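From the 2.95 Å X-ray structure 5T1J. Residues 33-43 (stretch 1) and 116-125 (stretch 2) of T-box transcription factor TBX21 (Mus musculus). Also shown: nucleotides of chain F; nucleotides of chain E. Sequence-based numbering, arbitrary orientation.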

ATOM      1  N   GLU A  33     -13.373  19.029  -7.306  1.00 88.97           N
ATOM      2  CA  GLU A  33     -13.633  18.999  -5.855  1.00 88.58           C
ATOM      3  C   GLU A  33     -14.072  17.600  -5.436  1.00 88.33           C
ATOM      4  O   GLU A  33     -15.077  17.101  -5.933  1.00109.83           O
ATOM      5  N   MET A  34     -13.308  16.972  -4.540  1.00 81.46           N
ATOM      6  CA  MET A  34     -13.674  15.673  -3.979  1.00 81.33           C
ATOM      7  C   MET A  34     -14.072  15.845  -2.514  1.00 81.24           C
ATOM      8  O   MET A  34     -13.419  16.561  -1.744  1.00 81.34           O
ATOM      9  N   ILE A  35     -15.207  15.264  -2.164  1.00 87.34           N
ATOM     10  CA  ILE A  35     -15.735  15.390  -0.826  1.00 87.44           C
ATOM     11  C   ILE A  35     -15.173  14.304   0.069  1.00 87.60           C
ATOM     12  O   ILE A  35     -15.198  13.139  -0.273  1.00 87.64           O
ATOM     13  N   ILE A  36     -14.642  14.693   1.214  1.00 79.23           N
ATOM     14  CA  ILE A  36     -14.018  13.773   2.130  1.00 79.54           C
ATOM     15  C   ILE A  36     -14.874  13.677   3.384  1.00 79.92           C
ATOM     16  O   ILE A  36     -15.518  14.626   3.767  1.00 80.00           O
ATOM     17  N   THR A  37     -14.893  12.532   4.041  1.00 86.40           N
ATOM     18  CA  THR A  37     -15.782  12.359   5.183  1.00 86.94           C
ATOM     19  C   THR A  37     -15.285  11.303   6.135  1.00 87.53           C
ATOM     20  O   THR A  37     -14.683  10.334   5.704  1.00 87.46           O
ATOM     21  N   LYS A  38     -15.565  11.522   7.422  1.00 95.85           N
ATOM     22  CA  LYS A  38     -15.296  10.595   8.503  1.00109.36           C
ATOM     23  C   LYS A  38     -15.526   9.162   8.094  1.00 99.29           C
ATOM     24  O   LYS A  38     -14.616   8.354   8.214  1.00107.62           O
ATOM     25  N   GLN A  39     -16.690   8.838   7.536  1.00 95.59           N
ATOM     26  CA  GLN A  39     -16.929   7.442   7.200  1.00 95.61           C
ATOM     27  C   GLN A  39     -16.181   7.092   5.914  1.00104.66           C
ATOM     28  O   GLN A  39     -15.598   6.016   5.790  1.00 91.03           O
ATOM     29  N   GLY A  40     -16.126   8.018   4.977  1.00 94.89           N
ATOM     30  CA  GLY A  40     -15.440   7.729   3.737  1.00 91.95           C
ATOM     31  C   GLY A  40     -16.255   8.143   2.535  1.00 91.51           C
ATOM     32  O   GLY A  40     -17.493   8.230   2.582  1.00 91.70           O
ATOM     33  N   ARG A  41     -15.558   8.434   1.452  1.00 88.53           N
ATOM     34  CA  ARG A  41     -16.263   8.868   0.262  1.00 88.24           C
ATOM     35  C   ARG A  41     -15.441   8.484  -0.952  1.00 88.09           C
ATOM     36  O   ARG A  41     -14.214   8.720  -0.973  1.00 87.98           O
ATOM     37  N   ARG A  42     -16.082   7.880  -1.947  1.00 82.02           N
ATOM     38  CA  ARG A  42     -15.310   7.477  -3.100  1.00 82.05           C
ATOM     39  C   ARG A  42     -15.204   8.618  -4.065  1.00 81.79           C
ATOM     40  O   ARG A  42     -16.131   9.383  -4.209  1.00 81.69           O
ATOM     41  N   MET A  43     -14.055   8.720  -4.703  1.00 82.32           N
ATOM     42  CA  MET A  43     -13.851   9.643  -5.795  1.00 82.29           C
ATOM     43  C   MET A  43     -14.884   9.626  -6.924  1.00 82.53           C
ATOM     44  O   MET A  43     -15.456   8.581  -7.294  1.00 82.90           O
ATOM     45  N   PHE A 116     -10.800   2.317 -10.329  1.00 90.31           N
ATOM     46  CA  PHE A 116     -10.542   2.489  -8.906  1.00 89.69           C
ATOM     47  C   PHE A 116     -11.804   3.078  -8.282  1.00 89.10           C
ATOM     48  O   PHE A 116     -11.728   4.037  -7.474  1.00 88.49           O
ATOM     49  N   GLY A 117     -12.956   2.543  -8.715  1.00 78.43           N
ATOM     50  CA  GLY A 117     -14.268   3.065  -8.361  1.00 78.11           C
ATOM     51  C   GLY A 117     -14.725   2.990  -6.907  1.00 77.76           C
ATOM     52  O   GLY A 117     -15.755   3.579  -6.540  1.00 77.53           O
ATOM     53  N   LYS A 118     -13.977   2.292  -6.054  1.00 85.61           N
ATOM     54  CA  LYS A 118     -14.396   2.225  -4.653  1.00 85.44           C
ATOM     55  C   LYS A 118     -13.431   2.893  -3.674  1.00 87.90           C
ATOM     56  O   LYS A 118     -13.729   2.956  -2.459  1.00 84.97           O
ATOM     57  N   LEU A 119     -12.303   3.384  -4.201  1.00 75.49           N
ATOM     58  CA  LEU A 119     -11.321   4.090  -3.408  1.00 75.25           C
ATOM     59  C   LEU A 119     -12.077   5.050  -2.557  1.00 74.83           C
ATOM     60  O   LEU A 119     -12.738   5.876  -3.117  1.00 74.52           O
ATOM     61  N   LYS A 120     -12.031   4.979  -1.235  1.00 74.91           N
ATOM     62  CA  LYS A 120     -12.766   6.001  -0.483  1.00 74.61           C
ATOM     63  C   LYS A 120     -11.793   7.040   0.063  1.00 74.47           C
ATOM     64  O   LYS A 120     -10.608   6.693   0.340  1.00 74.79           O
ATOM     65  N   LEU A 121     -12.303   8.275   0.279  1.00 78.13           N
ATOM     66  CA  LEU A 121     -11.506   9.363   0.886  1.00 78.12           C
ATOM     67  C   LEU A 121     -12.145   9.860   2.184  1.00 78.26           C
ATOM     68  O   LEU A 121     -13.362   9.726   2.367  1.00 78.23           O
ATOM     69  N   THR A 122     -11.304  10.357   3.100  1.00 89.21           N
ATOM     70  CA  THR A 122     -11.709  10.692   4.480  1.00 89.61           C
ATOM     71  C   THR A 122     -10.803  11.695   5.225  1.00 89.98           C
ATOM     72  O   THR A 122      -9.858  12.257   4.637  1.00 89.90           O
ATOM     73  N   ASN A 123     -11.109  11.919   6.516  1.00104.29           N
ATOM     74  CA  ASN A 123     -10.336  12.823   7.382  1.00104.87           C
ATOM     75  C   ASN A 123      -9.875  12.264   8.759  1.00110.76           C
ATOM     76  O   ASN A 123      -9.482  13.043   9.629  1.00106.56           O
ATOM     77  N   ASN A 124      -9.918  10.941   8.969  1.00141.52           N
ATOM     78  CA  ASN A 124      -9.423  10.337  10.226  1.00165.98           C
ATOM     79  C   ASN A 124      -8.036   9.685  10.141  1.00156.00           C
ATOM     80  O   ASN A 124      -7.921   8.513   9.774  1.00164.47           O
ATOM     81  N   LYS A 125      -6.998  10.434  10.527  1.00228.54           N
ATOM     82  CA  LYS A 125      -5.604   9.957  10.503  1.00194.96           C
ATOM     83  C   LYS A 125      -5.385   8.958  11.658  1.00185.89           C
ATOM     84  O   LYS A 125      -4.337   8.312  11.759  1.00179.56           O
TER

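The two stretches meet as a short antiparallel pairing. R41 and L121 form the hydrogen-bonded pair: L121 N to R41 O is very short at 2.3 Å, whereas R41 N to L121 O, at 2.7 Å, is weak, with an N-H...O angle of only 122°.

L121 is the principal bump. Its chi1 is m and its chi2 lies between wells at 128°, and it loses 114 Å² to stretch 1. The hollow it enters is lined by M34, I36 and M43: L121 CD1 lies 3.2 Å from M43 CG, a tight fit, and 4.3 Å from M34 CB, while L121 CB lies 4.2 Å from I36 CG2. The CA-to-CB bond of M43 (m, t, p) points sideways. M34 CB points toward stretch 2, but the end of its side chain leads away. I36, with chi1 p, extends its CD1 to 3.5 Å from N123 CB.

G40 leaves little room for a side chain. Its CA approaches L121 O at 3.2 Å in a CA-H...O contact; an ideal CB would sit 3.4 Å from K120 CB and, at phi/psi 133/153, jam against the preceding carbonyl O, which by itself calls for glycine. Nearby, T122 (chi1 t) donates from OG1 to T37 O at a very short 2.3 Å.

R42, chi1 off at 33°, lays its guanidinium between two surfaces: K118 CB and G117 O cover one face, and C5' of DG15 covers the opposite one. R42 NH2 also makes a weak 2.8 Å hydrogen bond to DG15 OP1. K120 (m, m) folds alongside, its CD 3.9 Å from R42 CB and its CE at the guanidinium edge.

At the other end, N123 (chi1 p) donates from ND2 to OP2 of DT5 at 2.7 Å, while K38 CE rests 3.4 Å from N124 OD1. Phosphate contacts at both ends suit a transcription factor.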

ATOM      1  CB  GLU A  33     -14.706  20.035  -5.423  1.00 88.52           C
ATOM      2  CG  GLU A  33     -14.357  21.507  -5.752  1.00 88.86           C
ATOM      3  CD  GLU A  33     -15.290  22.554  -5.103  1.00 94.55           C
ATOM      4  OE1 GLU A  33     -16.127  22.137  -4.250  1.00 88.64           O
ATOM      5  OE2 GLU A  33     -15.150  23.775  -5.424  1.00 89.22           O
ATOM      6  CB  MET A  34     -12.540  14.659  -4.116  1.00 81.49           C
ATOM      7  CG  MET A  34     -12.109  14.473  -5.555  1.00 81.75           C
ATOM      8  SD  MET A  34     -13.386  13.720  -6.584  1.00 81.82           S
ATOM      9  CE  MET A  34     -12.348  13.406  -8.022  1.00 87.84           C
ATOM     10  CB  ILE A  35     -17.260  15.322  -0.833  1.00 87.54           C
ATOM     11  CG1 ILE A  35     -17.802  15.335   0.599  1.00 87.82           C
ATOM     12  CG2 ILE A  35     -17.738  14.074  -1.638  1.00 89.72           C
ATOM     13  CD1 ILE A  35     -19.338  15.430   0.663  1.00 88.11           C
ATOM     14  CB  ILE A  36     -12.590  14.233   2.427  1.00 79.74           C
ATOM     15  CG1 ILE A  36     -12.565  15.561   3.131  1.00 79.95           C
ATOM     16  CG2 ILE A  36     -11.832  14.437   1.149  1.00 79.52           C
ATOM     17  CD1 ILE A  36     -12.517  15.481   4.619  1.00 80.52           C
ATOM     18  CB  THR A  37     -17.197  11.993   4.714  1.00 86.92           C
ATOM     19  OG1 THR A  37     -17.874  13.212   4.447  1.00 86.74           O
ATOM     20  CG2 THR A  37     -18.000  11.224   5.769  1.00 87.68           C
ATOM     21  CB  LYS A  38     -16.179  10.932   9.704  1.00116.89           C
ATOM     22  CG  LYS A  38     -16.538   9.734  10.559  1.00106.82           C
ATOM     23  CD  LYS A  38     -16.776  10.109  12.029  1.00143.71           C
ATOM     24  CE  LYS A  38     -15.494  10.497  12.771  1.00129.32           C
ATOM     25  NZ  LYS A  38     -15.713  10.630  14.254  1.00124.47           N
ATOM     26  CB  GLN A  39     -18.421   7.118   7.040  1.00 91.85           C
ATOM     27  CG  GLN A  39     -18.601   5.765   6.293  1.00 97.87           C
ATOM     28  CD  GLN A  39     -20.034   5.281   6.117  1.00111.88           C
ATOM     29  OE1 GLN A  39     -20.942   6.060   5.829  1.00112.42           O
ATOM     30  NE2 GLN A  39     -20.236   3.972   6.291  1.00123.98           N
ATOM     31  CB  ARG A  41     -16.504  10.375   0.291  1.00 87.93           C
ATOM     32  CG  ARG A  41     -17.737  10.794  -0.435  1.00 87.91           C
ATOM     33  CD  ARG A  41     -19.002  10.607   0.427  1.00 88.36           C
ATOM     34  NE  ARG A  41     -20.087  11.487  -0.071  1.00 88.40           N
ATOM     35  CZ  ARG A  41     -21.288  11.567   0.491  1.00 88.88           C
ATOM     36  NH1 ARG A  41     -21.589  10.805   1.550  1.00 89.41           N
ATOM     37  NH2 ARG A  41     -22.188  12.385  -0.025  1.00 88.98           N
ATOM     38  CB  ARG A  42     -15.935   6.271  -3.757  1.00 82.52           C
ATOM     39  CG  ARG A  42     -17.448   6.309  -3.625  1.00 82.74           C
ATOM     40  CD  ARG A  42     -18.050   5.172  -4.364  1.00 83.36           C
ATOM     41  NE  ARG A  42     -18.073   4.017  -3.512  1.00 83.78           N
ATOM     42  CZ  ARG A  42     -18.530   2.841  -3.894  1.00 84.48           C
ATOM     43  NH1 ARG A  42     -19.012   2.707  -5.117  1.00 84.82           N
ATOM     44  NH2 ARG A  42     -18.520   1.813  -3.040  1.00 84.95           N
ATOM     45  CB  MET A  43     -12.491   9.391  -6.413  1.00 82.56           C
ATOM     46  CG  MET A  43     -11.374   9.882  -5.550  1.00 82.45           C
ATOM     47  SD  MET A  43      -9.772   9.564  -6.269  1.00 82.99           S
ATOM     48  CE  MET A  43     -10.138  10.120  -7.937  1.00 95.14           C
ATOM     49  CB  PHE A 116      -9.317   3.376  -8.637  1.00 89.48           C
ATOM     50  CG  PHE A 116      -8.013   2.801  -9.135  1.00 90.21           C
ATOM     51  CD1 PHE A 116      -7.035   2.416  -8.232  1.00 90.33           C
ATOM     52  CD2 PHE A 116      -7.761   2.639 -10.490  1.00 90.91           C
ATOM     53  CE1 PHE A 116      -5.820   1.891  -8.660  1.00 91.13           C
ATOM     54  CE2 PHE A 116      -6.535   2.104 -10.914  1.00 91.72           C
ATOM     55  CZ  PHE A 116      -5.574   1.732  -9.997  1.00 91.82           C
ATOM     56  CB  LYS A 118     -14.644   0.780  -4.237  1.00 86.12           C
ATOM     57  CG  LYS A 118     -15.065  -0.071  -5.389  1.00 86.77           C
ATOM     58  CD  LYS A 118     -16.083  -1.115  -4.958  1.00 87.47           C
ATOM     59  CE  LYS A 118     -17.088  -1.288  -6.101  1.00 88.01           C
ATOM     60  NZ  LYS A 118     -18.358  -1.964  -5.746  1.00 96.07           N
ATOM     61  CB  LEU A 119     -10.337   4.795  -4.322  1.00 75.22           C
ATOM     62  CG  LEU A 119      -8.998   5.185  -3.732  1.00 75.34           C
ATOM     63  CD1 LEU A 119      -8.011   5.592  -4.822  1.00 75.61           C
ATOM     64  CD2 LEU A 119      -9.179   6.259  -2.699  1.00 74.95           C
ATOM     65  CB  LYS A 120     -13.566   5.444   0.697  1.00 74.97           C
ATOM     66  CG  LYS A 120     -14.386   4.238   0.455  1.00 75.38           C
ATOM     67  CD  LYS A 120     -15.600   4.470  -0.328  1.00 75.27           C
ATOM     68  CE  LYS A 120     -16.702   3.576   0.187  1.00 75.90           C
ATOM     69  NZ  LYS A 120     -17.050   3.970   1.592  1.00 76.10           N
ATOM     70  CB  LEU A 121     -11.321  10.501  -0.091  1.00 77.78           C
ATOM     71  CG  LEU A 121     -10.893  10.062  -1.500  1.00 77.78           C
ATOM     72  CD1 LEU A 121     -11.842  10.708  -2.450  1.00 77.48           C
ATOM     73  CD2 LEU A 121      -9.483  10.445  -1.856  1.00 78.04           C
ATOM     74  CB  THR A 122     -11.782   9.403   5.376  1.00 90.22           C
ATOM     75  OG1 THR A 122     -12.605   9.659   6.525  1.00 90.65           O
ATOM     76  CG2 THR A 122     -10.402   8.956   5.846  1.00 90.77           C
ATOM     77  CB  ASN A 123     -11.150  14.099   7.589  1.00124.37           C
ATOM     78  CG  ASN A 123     -12.459  13.854   8.325  1.00114.92           C
ATOM     79  OD1 ASN A 123     -12.610  12.875   9.061  1.00105.52           O
ATOM     80  ND2 ASN A 123     -13.429  14.723   8.090  1.00104.69           N
ATOM     81  CB  ASN A 124     -10.402   9.276  10.756  1.00108.38           C
ATOM     82  CG  ASN A 124     -11.662   9.876  11.351  1.00138.23           C
ATOM     83  OD1 ASN A 124     -12.779   9.475  11.016  1.00143.73           O
ATOM     84  ND2 ASN A 124     -11.487  10.830  12.260  1.00158.31           N
ATOM     85  CB  LYS A 125      -4.631  11.167  10.581  1.00124.77           C
ATOM     86  CG  LYS A 125      -3.087  10.924  10.377  1.00101.48           C
ATOM     87  CD  LYS A 125      -2.341  12.289  10.179  1.00 90.30           C
ATOM     88  CE  LYS A 125      -0.824  12.177   9.974  1.00 91.27           C
ATOM     89  NZ  LYS A 125      -0.139  11.881  11.224  1.00 92.80           N
TER
ATOM     90  P    DG F  15     -20.664   2.897   0.175  1.00102.88           P
ATOM     91  OP1  DG F  15     -19.445   2.314  -0.423  1.00103.10           O
ATOM     92  OP2  DG F  15     -20.657   3.440   1.557  1.00102.80           O
ATOM     93  O5'  DG F  15     -21.045   4.006  -0.899  1.00101.25           O
ATOM     94  C5'  DG F  15     -21.142   3.617  -2.248  1.00101.47           C
ATOM     95  C4'  DG F  15     -22.036   4.554  -2.983  1.00100.87           C
ATOM     96  O4'  DG F  15     -23.357   4.430  -2.459  1.00101.87           O
ATOM     97  C3'  DG F  15     -21.653   6.006  -2.855  1.00 99.35           C
ATOM     98  O3'  DG F  15     -21.786   6.632  -4.117  1.00 99.12           O
ATOM     99  C2'  DG F  15     -22.673   6.523  -1.843  1.00 99.58           C
ATOM    100  C1'  DG F  15     -23.871   5.688  -2.209  1.00101.17           C
ATOM    101  N9   DG F  15     -24.811   5.478  -1.140  1.00102.35           N
ATOM    102  C8   DG F  15     -24.597   4.733  -0.020  1.00103.19           C
ATOM    103  N7   DG F  15     -25.620   4.685   0.776  1.00104.61           N
ATOM    104  C5   DG F  15     -26.567   5.476   0.155  1.00104.66           C
ATOM    105  C6   DG F  15     -27.870   5.804   0.565  1.00106.24           C
ATOM    106  O6   DG F  15     -28.452   5.435   1.602  1.00107.92           O
ATOM    107  N1   DG F  15     -28.503   6.652  -0.360  1.00106.18           N
ATOM    108  C2   DG F  15     -27.925   7.101  -1.534  1.00104.81           C
ATOM    109  N2   DG F  15     -28.677   7.890  -2.311  1.00105.46           N
ATOM    110  N3   DG F  15     -26.695   6.795  -1.919  1.00103.33           N
ATOM    111  C4   DG F  15     -26.081   5.978  -1.032  1.00103.31           C
ATOM    112  P    DT F  16     -20.831   7.866  -4.488  1.00 97.17           P
ATOM    113  OP1  DT F  16     -20.147   7.511  -5.755  1.00 97.60           O
ATOM    114  OP2  DT F  16     -20.013   8.239  -3.308  1.00 96.21           O
ATOM    115  O5'  DT F  16     -21.850   9.062  -4.778  1.00 97.30           O
ATOM    116  C5'  DT F  16     -23.018   9.210  -3.991  1.00 97.82           C
ATOM    117  C4'  DT F  16     -23.825  10.405  -4.464  1.00 98.38           C
ATOM    118  O4'  DT F  16     -25.202  10.224  -4.048  1.00 99.70           O
ATOM    119  C3'  DT F  16     -23.342  11.709  -3.872  1.00 97.46           C
ATOM    120  O3'  DT F  16     -23.201  12.742  -4.815  1.00 97.80           O
ATOM    121  C2'  DT F  16     -24.391  12.061  -2.833  1.00 98.10           C
ATOM    122  C1'  DT F  16     -25.622  11.243  -3.196  1.00 99.76           C
ATOM    123  N1   DT F  16     -26.189  10.646  -1.959  1.00100.30           N
ATOM    124  C2   DT F  16     -27.498  10.881  -1.614  1.00102.05           C
ATOM    125  O2   DT F  16     -28.276  11.477  -2.324  1.00103.28           O
ATOM    126  N3   DT F  16     -27.875  10.340  -0.403  1.00102.73           N
ATOM    127  C4   DT F  16     -27.067   9.620   0.495  1.00101.92           C
ATOM    128  O4   DT F  16     -27.485   9.168   1.571  1.00103.04           O
ATOM    129  C5   DT F  16     -25.700   9.446   0.075  1.00100.10           C
ATOM    130  C7   DT F  16     -24.735   8.703   0.939  1.00 99.56           C
ATOM    131  C6   DT F  16     -25.331   9.967  -1.103  1.00 99.36           C
ATOM    132  P    DT E   5     -15.922  15.949  10.383  1.00100.45           P
ATOM    133  OP1  DT E   5     -14.981  15.309  11.318  1.00105.93           O
ATOM    134  OP2  DT E   5     -15.743  15.725   8.929  1.00 99.61           O
ATOM    135  O5'  DT E   5     -17.453  15.637  10.764  1.00101.80           O
ATOM    136  C5'  DT E   5     -17.884  15.774  12.092  1.00103.14           C
ATOM    137  C4'  DT E   5     -19.389  15.993  12.186  1.00104.31           C
ATOM    138  O4'  DT E   5     -19.806  17.003  11.231  1.00103.23           O
ATOM    139  C3'  DT E   5     -20.265  14.776  11.873  1.00105.74           C
ATOM    140  O3'  DT E   5     -20.866  14.266  13.050  1.00108.08           O
ATOM    141  C2'  DT E   5     -21.335  15.306  10.900  1.00105.56           C
ATOM    142  C1'  DT E   5     -21.168  16.806  11.005  1.00104.61           C
ATOM    143  N1   DT E   5     -21.564  17.514   9.790  1.00103.88           N
ATOM    144  C2   DT E   5     -22.762  18.199   9.788  1.00105.24           C
ATOM    145  O2   DT E   5     -23.488  18.275  10.770  1.00106.95           O
ATOM    146  N3   DT E   5     -23.067  18.823   8.612  1.00104.91           N
ATOM    147  C4   DT E   5     -22.324  18.810   7.455  1.00103.43           C
ATOM    148  O4   DT E   5     -22.691  19.400   6.450  1.00103.66           O
ATOM    149  C5   DT E   5     -21.085  18.052   7.507  1.00102.02           C
ATOM    150  C7   DT E   5     -20.197  17.964   6.293  1.00100.74           C
ATOM    151  C6   DT E   5     -20.774  17.438   8.661  1.00102.34           C